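PDB 5NCR: tyrosine phosphatase from Orf virus, which probably hydrolyses phosphate esters on proteins as a tyrosine phosphatase of the dual-specificity family and forms a homodimer. Local coordinates for residues R14-G19 with Y146-Y151; G27-T32 with D156-F161; C57-T62 with T108-V113. The protein carries 2 engineered substitutions. All blocks are in the same frame, centred on the assembly; numbering follows the deposited sequence. Where two conformers were deposited one is given.

Contact 1: residues R14-G19 with Y146-Y151; sequences RCTRAG and YFLKTY
With CG anti to the backbone N (chi1 177°), Tyr151 reaches from helix 140-158 to Thr16. The threonine, for its part, has CG2 anti to its own carbonyl carbon, which turns CG2 to the tyrosine ring beside CB. This is helix packing in the phosphatase: the N-terminal helix 7-15 ends at Cys15 and its exit rests on helix 140-158. The central element is a CH-pi contact: Thr16 CB sits 4.0 Å from the centroid of the Tyr151 ring, 22° off the normal and displaced toward the rim, while Thr16 CG2 closes to 3.7 Å from Tyr151 CD2. The hydroxyl of Thr16 is engaged with Leu12 O, Leu13 O and Arg168 NE, which leaves its carbon side to the ring. Thr16 CG2 also meets the edge of the Phe147 ring.

One turn back, Leu148 CD1 lies 3.8 Å from Cys15 CB. Cys15 SG forms the interchain disulfide with Cys15 of the second subunit, whose Leu148 packs on it too, so this apolar patch adjoins the dimer interface. Ala18 CB stands at the ring edge by Tyr151 CE2, near the plane. A water links the two segments here: it accepts from Ala18 N at 3.2 Å and lies 2.8 Å from Tyr151 OH.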
loop_
_atom_site.group_PDB
_atom_site.type_symbol
_atom_site.label_atom_id
_atom_site.label_comp_id
_atom_site.label_asym_id
_atom_site.label_seq_id
_atom_site.Cartn_x
_atom_site.Cartn_y
_atom_site.Cartn_z
ATOM N N ARG B 14 2.456 -7.393 -0.940
ATOM C CA ARG B 14 1.037 -7.575 -0.655
ATOM C C ARG B 14 0.220 -6.441 -1.241
ATOM O O ARG B 14 -0.812 -6.747 -1.846
ATOM C CB ARG B 14 0.779 -7.710 0.857
ATOM C CG ARG B 14 -0.528 -8.422 1.140
ATOM C CD ARG B 14 -0.832 -8.510 2.622
ATOM N NE ARG B 14 -2.222 -8.907 2.856
ATOM C CZ ARG B 14 -2.761 -9.078 4.059
ATOM N NH1 ARG B 14 -2.029 -8.901 5.152
ATOM N NH2 ARG B 14 -4.034 -9.432 4.177
ATOM N N CYS B 15 0.636 -5.139 -1.042
ATOM C CA CYS B 15 -0.016 -3.946 -1.644
ATOM C C CYS B 15 -0.198 -4.113 -3.167
ATOM O O CYS B 15 -1.185 -3.627 -3.729
ATOM C CB CYS B 15 0.792 -2.684 -1.370
ATOM S SG CYS B 15 0.603 -2.007 0.295
ATOM N N THR B 16 0.777 -4.750 -3.826
ATOM C CA THR B 16 0.793 -4.926 -5.279
ATOM C C THR B 16 0.282 -6.310 -5.747
ATOM O O THR B 16 0.371 -6.621 -6.951
ATOM C CB THR B 16 2.182 -4.585 -5.827
ATOM O OG1 THR B 16 3.181 -5.379 -5.191
ATOM C CG2 THR B 16 2.519 -3.110 -5.705
ATOM N N ARG B 17 -0.247 -7.129 -4.813
ATOM C CA ARG B 17 -0.903 -8.404 -5.107
ATOM C C ARG B 17 -2.334 -7.983 -5.525
ATOM O O ARG B 17 -3.219 -7.782 -4.694
ATOM C CB ARG B 17 -0.918 -9.317 -3.871
ATOM C CG ARG B 17 -1.408 -10.727 -4.136
ATOM C CD ARG B 17 -1.276 -11.589 -2.905
ATOM N NE ARG B 17 -1.624 -12.982 -3.193
ATOM C CZ ARG B 17 -2.332 -13.766 -2.385
ATOM N NH1 ARG B 17 -2.793 -13.301 -1.230
ATOM N NH2 ARG B 17 -2.591 -15.021 -2.730
ATOM N N ALA B 18 -2.495 -7.729 -6.819
ATOM C CA ALA B 18 -3.710 -7.195 -7.414
ATOM C C ALA B 18 -4.780 -8.246 -7.759
ATOM O O ALA B 18 -5.889 -7.891 -8.186
ATOM C CB ALA B 18 -3.353 -6.362 -8.632
ATOM N N GLY B 19 -4.452 -9.516 -7.538
ATOM C CA GLY B 19 -5.360 -10.611 -7.847
ATOM C C GLY B 19 -5.308 -10.937 -9.331
ATOM O O GLY B 19 -4.412 -10.467 -10.043
ATOM N N TYR B 146 5.945 5.400 -4.560
ATOM C CA TYR B 146 6.127 5.583 -5.991
ATOM C C TYR B 146 6.002 4.234 -6.697
ATOM O O TYR B 146 5.389 4.177 -7.748
ATOM C CB TYR B 146 7.450 6.295 -6.339
ATOM C CG TYR B 146 7.601 6.543 -7.830
ATOM C CD1 TYR B 146 6.995 7.643 -8.441
ATOM C CD2 TYR B 146 8.264 5.628 -8.646
ATOM C CE1 TYR B 146 7.071 7.835 -9.828
ATOM C CE2 TYR B 146 8.332 5.803 -10.029
ATOM C CZ TYR B 146 7.733 6.906 -10.616
ATOM O OH TYR B 146 7.826 7.061 -11.981
ATOM N N PHE B 147 6.572 3.147 -6.102
ATOM C CA PHE B 147 6.519 1.811 -6.680
ATOM C C PHE B 147 5.043 1.385 -6.757
ATOM O O PHE B 147 4.596 0.889 -7.780
ATOM C CB PHE B 147 7.306 0.817 -5.818
ATOM C CG PHE B 147 7.470 -0.551 -6.461
ATOM C CD1 PHE B 147 6.418 -1.471 -6.467
ATOM C CD2 PHE B 147 8.697 -0.944 -6.990
ATOM C CE1 PHE B 147 6.579 -2.743 -7.042
ATOM C CE2 PHE B 147 8.841 -2.189 -7.617
ATOM C CZ PHE B 147 7.792 -3.093 -7.612
ATOM N N LEU B 148 4.314 1.590 -5.670
ATOM C CA LEU B 148 2.905 1.289 -5.541
ATOM C C LEU B 148 2.050 1.999 -6.615
ATOM O O LEU B 148 1.327 1.328 -7.353
ATOM C CB LEU B 148 2.428 1.656 -4.127
ATOM C CG LEU B 148 0.970 1.444 -3.827
ATOM C CD1 LEU B 148 0.550 -0.031 -4.018
ATOM C CD2 LEU B 148 0.651 1.936 -2.465
ATOM N N LYS B 149 2.162 3.329 -6.704
ATOM C CA LYS B 149 1.416 4.179 -7.630
ATOM C C LYS B 149 1.749 3.785 -9.086
ATOM O O LYS B 149 0.831 3.615 -9.871
ATOM C CB LYS B 149 1.743 5.652 -7.341
ATOM C CG LYS B 149 1.067 6.698 -8.219
ATOM C CD LYS B 149 1.336 8.114 -7.655
ATOM C CE LYS B 149 1.505 9.200 -8.699
ATOM N NZ LYS B 149 0.200 9.725 -9.169
ATOM N N THR B 150 3.033 3.585 -9.404
ATOM C CA THR B 150 3.519 3.254 -10.739
ATOM C C THR B 150 3.057 1.863 -11.170
ATOM O O THR B 150 2.675 1.685 -12.315
ATOM C CB THR B 150 5.046 3.410 -10.792
ATOM O OG1 THR B 150 5.350 4.736 -10.357
ATOM C CG2 THR B 150 5.617 3.170 -12.170
ATOM N N TYR B 151 3.103 0.894 -10.249
ATOM C CA TYR B 151 2.667 -0.471 -10.499
ATOM C C TYR B 151 1.177 -0.472 -10.932
ATOM O O TYR B 151 0.830 -1.112 -11.927
ATOM C CB TYR B 151 2.849 -1.337 -9.237
ATOM C CG TYR B 151 2.327 -2.728 -9.476
ATOM C CD1 TYR B 151 3.061 -3.646 -10.215
ATOM C CD2 TYR B 151 1.041 -3.087 -9.079
ATOM C CE1 TYR B 151 2.548 -4.902 -10.522
ATOM C CE2 TYR B 151 0.521 -4.344 -9.372
ATOM C CZ TYR B 151 1.274 -5.241 -10.105
ATOM O OH TYR B 151 0.784 -6.488 -10.383
HETATM O O HOH W 1 -0.338 -8.625 -8.937
#

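Contact 2: residues G27-T32 with D156-F161; sequences GMTRLT and DLRGAF
Arg158, in the last turn of helix 140-158, reaches across to Thr29 and Gly27 and clamps 29-30, an edge strand of the phosphatase sheet, to the helix end. Strand 29-30 pairs antiparallel with 35-38, and Thr29 is held there by backbone bonds to Leu37.

From CB the arginine sets out with CG anti to its own carbonyl carbon, and CG already comes within 3.4 Å of Thr29 OG1. CD follows in an extended step and slides past the threonine, also 3.4 Å from Thr29 OG1; the two side chains run in opposite directions here. The chain then bends at chi3 (60°), which turns NE out of the extended line. NE and CZ stay near the same Thr29 OG1, at 4.0 and 3.9 Å. NH1 does most of the work at the tip. It donates to Thr29 OG1 at 2.8 Å with an N-H...O angle of 155°, the oxygen lying close to the guanidinium plane. It donates again to Gly27 O at 3.0 Å, less straight at 137°, with that oxygen tilted somewhat out of the plane. One nitrogen thus grips both Gly27, ahead of the strand, and Thr29 within it.

NH2 has a second role: it bonds to Gly115 O, in the phosphate-binding loop, so the same guanidinium ties this surface strand to the active-site region. On the other branch of the threonine, Thr29 CG2 meets Leu157 CD1 at 4.1 Å. A water completes the tip, accepting from Arg158 NH2 at 2.8 Å and donating to Gly27 O.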
loop_
_atom_site.group_PDB
_atom_site.type_symbol
_atom_site.label_atom_id
_atom_site.label_comp_id
_atom_site.label_asym_id
_atom_site.label_seq_id
_atom_site.Cartn_x
_atom_site.Cartn_y
_atom_site.Cartn_z
ATOM N N GLY B 27 -1.859 -4.376 -27.247
ATOM C CA GLY B 27 -1.001 -3.379 -27.859
ATOM C C GLY B 27 0.207 -3.045 -27.017
ATOM O O GLY B 27 0.197 -3.258 -25.795
ATOM N N MET B 28 1.239 -2.504 -27.646
ATOM C CA MET B 28 2.396 -2.111 -26.858
ATOM C C MET B 28 2.090 -0.828 -26.096
ATOM O O MET B 28 1.180 -0.084 -26.456
ATOM C CB MET B 28 3.694 -2.041 -27.679
ATOM C CG MET B 28 3.584 -1.388 -28.996
ATOM S SD MET B 28 5.232 -1.447 -29.786
ATOM C CE MET B 28 4.983 -2.591 -31.114
ATOM N N THR B 29 2.811 -0.606 -25.019
ATOM C CA THR B 29 2.656 0.552 -24.147
ATOM C C THR B 29 3.992 1.267 -24.135
ATOM O O THR B 29 5.017 0.687 -23.842
ATOM C CB THR B 29 2.198 0.117 -22.736
ATOM O OG1 THR B 29 0.987 -0.628 -22.854
ATOM C CG2 THR B 29 1.987 1.296 -21.784
ATOM N N ARG B 30 3.956 2.538 -24.440
ATOM C CA ARG B 30 5.101 3.403 -24.467
ATOM C C ARG B 30 5.307 3.857 -23.011
ATOM O O ARG B 30 4.438 4.507 -22.441
ATOM C CB ARG B 30 4.756 4.564 -25.405
ATOM C CG ARG B 30 5.900 5.421 -25.792
ATOM C CD ARG B 30 5.399 6.550 -26.662
ATOM N NE ARG B 30 5.568 7.853 -26.014
ATOM C CZ ARG B 30 5.019 8.985 -26.441
ATOM N NH1 ARG B 30 4.261 8.995 -27.533
ATOM N NH2 ARG B 30 5.208 10.113 -25.771
ATOM N N LEU B 31 6.417 3.448 -22.393
ATOM C CA LEU B 31 6.733 3.770 -20.988
ATOM C C LEU B 31 7.426 5.120 -20.866
ATOM O O LEU B 31 7.180 5.861 -19.901
ATOM C CB LEU B 31 7.611 2.691 -20.345
ATOM C CG LEU B 31 7.119 1.243 -20.367
ATOM C CD1 LEU B 31 8.299 0.285 -20.374
ATOM C CD2 LEU B 31 6.159 0.956 -19.222
ATOM N N THR B 32 8.363 5.391 -21.789
ATOM C CA THR B 32 9.067 6.667 -21.931
ATOM C C THR B 32 9.034 7.009 -23.414
ATOM O O THR B 32 8.674 6.141 -24.211
ATOM C CB THR B 32 10.519 6.614 -21.421
ATOM O OG1 THR B 32 11.217 5.624 -22.144
ATOM C CG2 THR B 32 10.612 6.336 -19.948
ATOM N N ASP B 156 -3.165 -0.590 -14.794
ATOM C CA ASP B 156 -4.436 -0.035 -15.260
ATOM C C ASP B 156 -4.451 0.013 -16.803
ATOM O O ASP B 156 -5.489 -0.268 -17.400
ATOM C CB ASP B 156 -4.673 1.377 -14.675
ATOM C CG ASP B 156 -6.026 1.998 -15.010
ATOM O OD1 ASP B 156 -6.980 1.228 -15.283
ATOM O OD2 ASP B 156 -6.124 3.262 -15.013
ATOM N N LEU B 157 -3.303 0.365 -17.430
ATOM C CA LEU B 157 -3.202 0.468 -18.896
ATOM C C LEU B 157 -3.136 -0.886 -19.582
ATOM O O LEU B 157 -3.601 -1.018 -20.710
ATOM C CB LEU B 157 -1.956 1.287 -19.312
ATOM C CG LEU B 157 -1.831 2.734 -18.830
ATOM C CD1 LEU B 157 -0.460 3.271 -19.136
ATOM C CD2 LEU B 157 -2.885 3.627 -19.433
ATOM N N ARG B 158 -2.533 -1.874 -18.926
ATOM C CA ARG B 158 -2.217 -3.170 -19.514
ATOM C C ARG B 158 -3.070 -4.339 -19.049
ATOM O O ARG B 158 -3.031 -5.399 -19.680
ATOM C CB ARG B 158 -0.728 -3.453 -19.289
ATOM C CG ARG B 158 0.070 -2.465 -20.127
ATOM C CD ARG B 158 1.520 -2.765 -20.263
ATOM N NE ARG B 158 1.816 -4.058 -20.880
ATOM C CZ ARG B 158 1.834 -4.324 -22.182
ATOM N NH1 ARG B 158 1.466 -3.398 -23.066
ATOM N NH2 ARG B 158 2.179 -5.529 -22.611
ATOM N N GLY B 159 -3.806 -4.159 -17.956
ATOM C CA GLY B 159 -4.680 -5.189 -17.395
ATOM C C GLY B 159 -3.919 -6.198 -16.573
ATOM O O GLY B 159 -4.307 -6.493 -15.443
ATOM N N ALA B 160 -2.865 -6.788 -17.166
ATOM C CA ALA B 160 -1.982 -7.729 -16.498
ATOM C C ALA B 160 -0.602 -7.153 -16.600
ATOM O O ALA B 160 -0.164 -6.777 -17.701
ATOM C CB ALA B 160 -2.027 -9.078 -17.173
ATOM N N PHE B 161 0.083 -7.059 -15.457
ATOM C CA PHE B 161 1.416 -6.478 -15.404
ATOM C C PHE B 161 2.136 -6.956 -14.174
ATOM O O PHE B 161 1.659 -6.717 -13.068
ATOM C CB PHE B 161 1.324 -4.924 -15.425
ATOM C CG PHE B 161 2.639 -4.213 -15.161
ATOM C CD1 PHE B 161 3.633 -4.172 -16.129
ATOM C CD2 PHE B 161 2.862 -3.559 -13.949
ATOM C CE1 PHE B 161 4.850 -3.516 -15.879
ATOM C CE2 PHE B 161 4.064 -2.882 -13.709
ATOM C CZ PHE B 161 5.060 -2.882 -14.664
HETATM O O HOH W 2 1.437 -6.015 -25.243
#

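Contact 3: residues C57-T62 with T108-V113. Engineered in segment 108-113: Ser112 (natural residue Cys). With PO4 (phosphate ion), chain D.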
loop_
_atom_site.group_PDB
_atom_site.type_symbol
_atom_site.label_atom_id
_atom_site.label_comp_id
_atom_site.label_asym_id
_atom_site.label_seq_id
_atom_site.Cartn_x
_atom_site.Cartn_y
_atom_site.Cartn_z
ATOM N N CYS B 57 15.949 -1.088 -31.572
ATOM C CA CYS B 57 16.338 -2.149 -30.642
ATOM C C CYS B 57 15.157 -2.969 -30.137
ATOM O O CYS B 57 14.059 -2.443 -29.942
ATOM C CB CYS B 57 17.143 -1.579 -29.478
ATOM S SG CYS B 57 18.481 -0.465 -29.965
ATOM N N LEU B 58 15.403 -4.255 -29.914
ATOM C CA LEU B 58 14.458 -5.221 -29.363
ATOM C C LEU B 58 15.124 -5.885 -28.165
ATOM O O LEU B 58 16.267 -6.337 -28.262
ATOM C CB LEU B 58 14.062 -6.292 -30.381
ATOM C CG LEU B 58 13.111 -5.905 -31.496
ATOM C CD1 LEU B 58 13.203 -6.907 -32.627
ATOM C CD2 LEU B 58 11.688 -5.824 -30.991
ATOM N N VAL B 59 14.436 -5.915 -27.037
ATOM C CA VAL B 59 14.962 -6.574 -25.846
ATOM C C VAL B 59 14.042 -7.791 -25.647
ATOM O O VAL B 59 12.894 -7.665 -25.209
ATOM C CB VAL B 59 15.048 -5.655 -24.591
ATOM C CG1 VAL B 59 15.574 -6.446 -23.398
ATOM C CG2 VAL B 59 15.905 -4.407 -24.841
ATOM N N ASN B 60 14.551 -8.952 -26.015
ATOM C CA ASN B 60 13.860 -10.235 -25.979
ATOM C C ASN B 60 14.100 -10.970 -24.684
ATOM O O ASN B 60 15.201 -11.462 -24.424
ATOM C CB ASN B 60 14.259 -11.085 -27.192
ATOM C CG ASN B 60 13.635 -12.455 -27.226
ATOM O OD1 ASN B 60 12.591 -12.709 -26.629
ATOM N ND2 ASN B 60 14.238 -13.353 -27.965
ATOM N N MET B 61 13.058 -11.094 -23.890
ATOM C CA MET B 61 13.189 -11.760 -22.606
ATOM C C MET B 61 12.507 -13.109 -22.548
ATOM O O MET B 61 12.126 -13.582 -21.484
ATOM C CB MET B 61 12.750 -10.824 -21.517
ATOM C CG MET B 61 13.697 -9.683 -21.427
ATOM S SD MET B 61 13.034 -8.444 -20.413
ATOM C CE MET B 61 13.653 -9.003 -18.817
ATOM N N THR B 62 12.471 -13.779 -23.677
ATOM C CA THR B 62 11.878 -15.104 -23.827
ATOM C C THR B 62 13.025 -16.071 -24.006
ATOM O O THR B 62 14.149 -15.631 -24.204
ATOM C CB THR B 62 10.873 -15.016 -25.010
ATOM O OG1 THR B 62 9.739 -14.235 -24.586
ATOM C CG2 THR B 62 10.418 -16.350 -25.589
ATOM N N THR B 108 12.939 1.498 -28.572
ATOM C CA THR B 108 13.216 0.158 -28.083
ATOM C C THR B 108 11.964 -0.533 -27.615
ATOM O O THR B 108 11.169 0.055 -26.887
ATOM C CB THR B 108 14.268 0.241 -26.966
ATOM O OG1 THR B 108 15.435 0.841 -27.510
ATOM C CG2 THR B 108 14.596 -1.127 -26.321
ATOM N N LEU B 109 11.819 -1.805 -28.012
ATOM C CA LEU B 109 10.720 -2.642 -27.574
ATOM C C LEU B 109 11.218 -3.760 -26.638
ATOM O O LEU B 109 11.931 -4.660 -27.065
ATOM C CB LEU B 109 9.954 -3.215 -28.795
ATOM C CG LEU B 109 8.793 -4.167 -28.450
ATOM C CD1 LEU B 109 7.651 -3.455 -27.690
ATOM C CD2 LEU B 109 8.321 -4.912 -29.672
ATOM N N VAL B 110 10.798 -3.712 -25.369
ATOM C CA VAL B 110 11.087 -4.732 -24.371
ATOM C C VAL B 110 9.887 -5.680 -24.416
ATOM O O VAL B 110 8.737 -5.251 -24.258
ATOM C CB VAL B 110 11.302 -4.136 -22.961
ATOM C CG1 VAL B 110 11.737 -5.219 -21.969
ATOM C CG2 VAL B 110 12.313 -2.989 -22.992
ATOM N N HIS B 111 10.148 -6.965 -24.694
ATOM C CA HIS B 111 9.034 -7.906 -24.840
ATOM C C HIS B 111 9.329 -9.297 -24.281
ATOM O O HIS B 111 10.483 -9.701 -24.108
ATOM C CB HIS B 111 8.577 -7.983 -26.322
ATOM C CG HIS B 111 9.583 -8.667 -27.193
ATOM N ND1 HIS B 111 9.551 -10.045 -27.397
ATOM C CD2 HIS B 111 10.675 -8.162 -27.818
ATOM C CE1 HIS B 111 10.596 -10.321 -28.164
ATOM N NE2 HIS B 111 11.287 -9.220 -28.465
ATOM N N SER B 112 8.239 -10.019 -23.999
ATOM C CA SER B 112 8.192 -11.404 -23.531
ATOM C C SER B 112 6.838 -11.906 -24.017
ATOM O O SER B 112 6.020 -11.095 -24.397
ATOM C CB SER B 112 8.373 -11.499 -22.014
ATOM O OG SER B 112 7.496 -10.633 -21.327
ATOM N N VAL B 113 6.609 -13.203 -24.044
ATOM C CA VAL B 113 5.449 -13.837 -24.695
ATOM C C VAL B 113 4.108 -13.132 -24.406
ATOM O O VAL B 113 3.499 -12.636 -25.347
ATOM C CB VAL B 113 5.374 -15.364 -24.432
ATOM C CG1 VAL B 113 4.155 -15.979 -25.120
ATOM C CG2 VAL B 113 6.650 -16.050 -24.905
HETATM P P PO4 D . 5.387 -13.039 -19.795
HETATM O O1 PO4 D . 5.206 -14.342 -20.700
HETATM O O2 PO4 D . 4.320 -13.040 -18.612
HETATM O O3 PO4 D . 5.205 -11.722 -20.677
HETATM O O4 PO4 D . 6.772 -13.001 -19.206
#
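Strands 57-60 and 108-111 run parallel, Cys57 beside Thr108 and Asn60 beside His111, in the central sheet of the phosphatase fold; the second runs straight into the phosphate-binding loop (PTP loop, HCX5R). Four backbone bonds zip them together: Leu109 N to Cys57 O, Val59 N to Leu109 O (2.8 Å), His111 N to Val59 O, and Met61 N to His111 O (2.9 Å), the last two nearly in line with their carbonyls. At the strand start Thr108 OG1 bonds to Lys106 O.

Asn60 OD1 accepts from Thr62 N at 3.1 Å, from above the amide C=O plane, an Asx turn, while Asn60 ND2 bonds to Ser64 O. The His111 ring lies nearly parallel to the Asn60 amide, with Asn60 CA over its face 4.1 Å from the centroid, and His111 NE2 pairs with Tyr66 OH. Val113 N makes a weak bond to Thr62 OG1.

Ser112 is engineered in place of cysteine, the family's catalytic nucleophile. A phosphate ion, probably from the crystallisation liquor, sits in the loop, held by backbone N of Ala114, Val116 and Asn117 and by Arg118 NE. Ser112 OG, also bonded to Ser119 OG, donates to phosphate O3 at 2.6 Å.

The first segments come in the order 14-19, 27-32, 57-62, and their partners follow as 108-113, 146-151, 156-161: contact 3 is nested inside the loops closed by the other two, while contacts 1 and 2 cross. Contacts 1 and 2 share helix 140-158, their centres 15 Å apart, and meet where Tyr151 OH lies 2.8 Å from Phe161 O, a probable hydrogen bond. Contacts 2 and 3 reach the same sheet, centres 14 Å apart, and touch through Met28 SD and Leu109 CD1. Contacts 1 and 3 do not touch; with centres 23 Å apart, they place the disulfide-linked dimer interface and the phosphate site on opposite sides of the chain's centre.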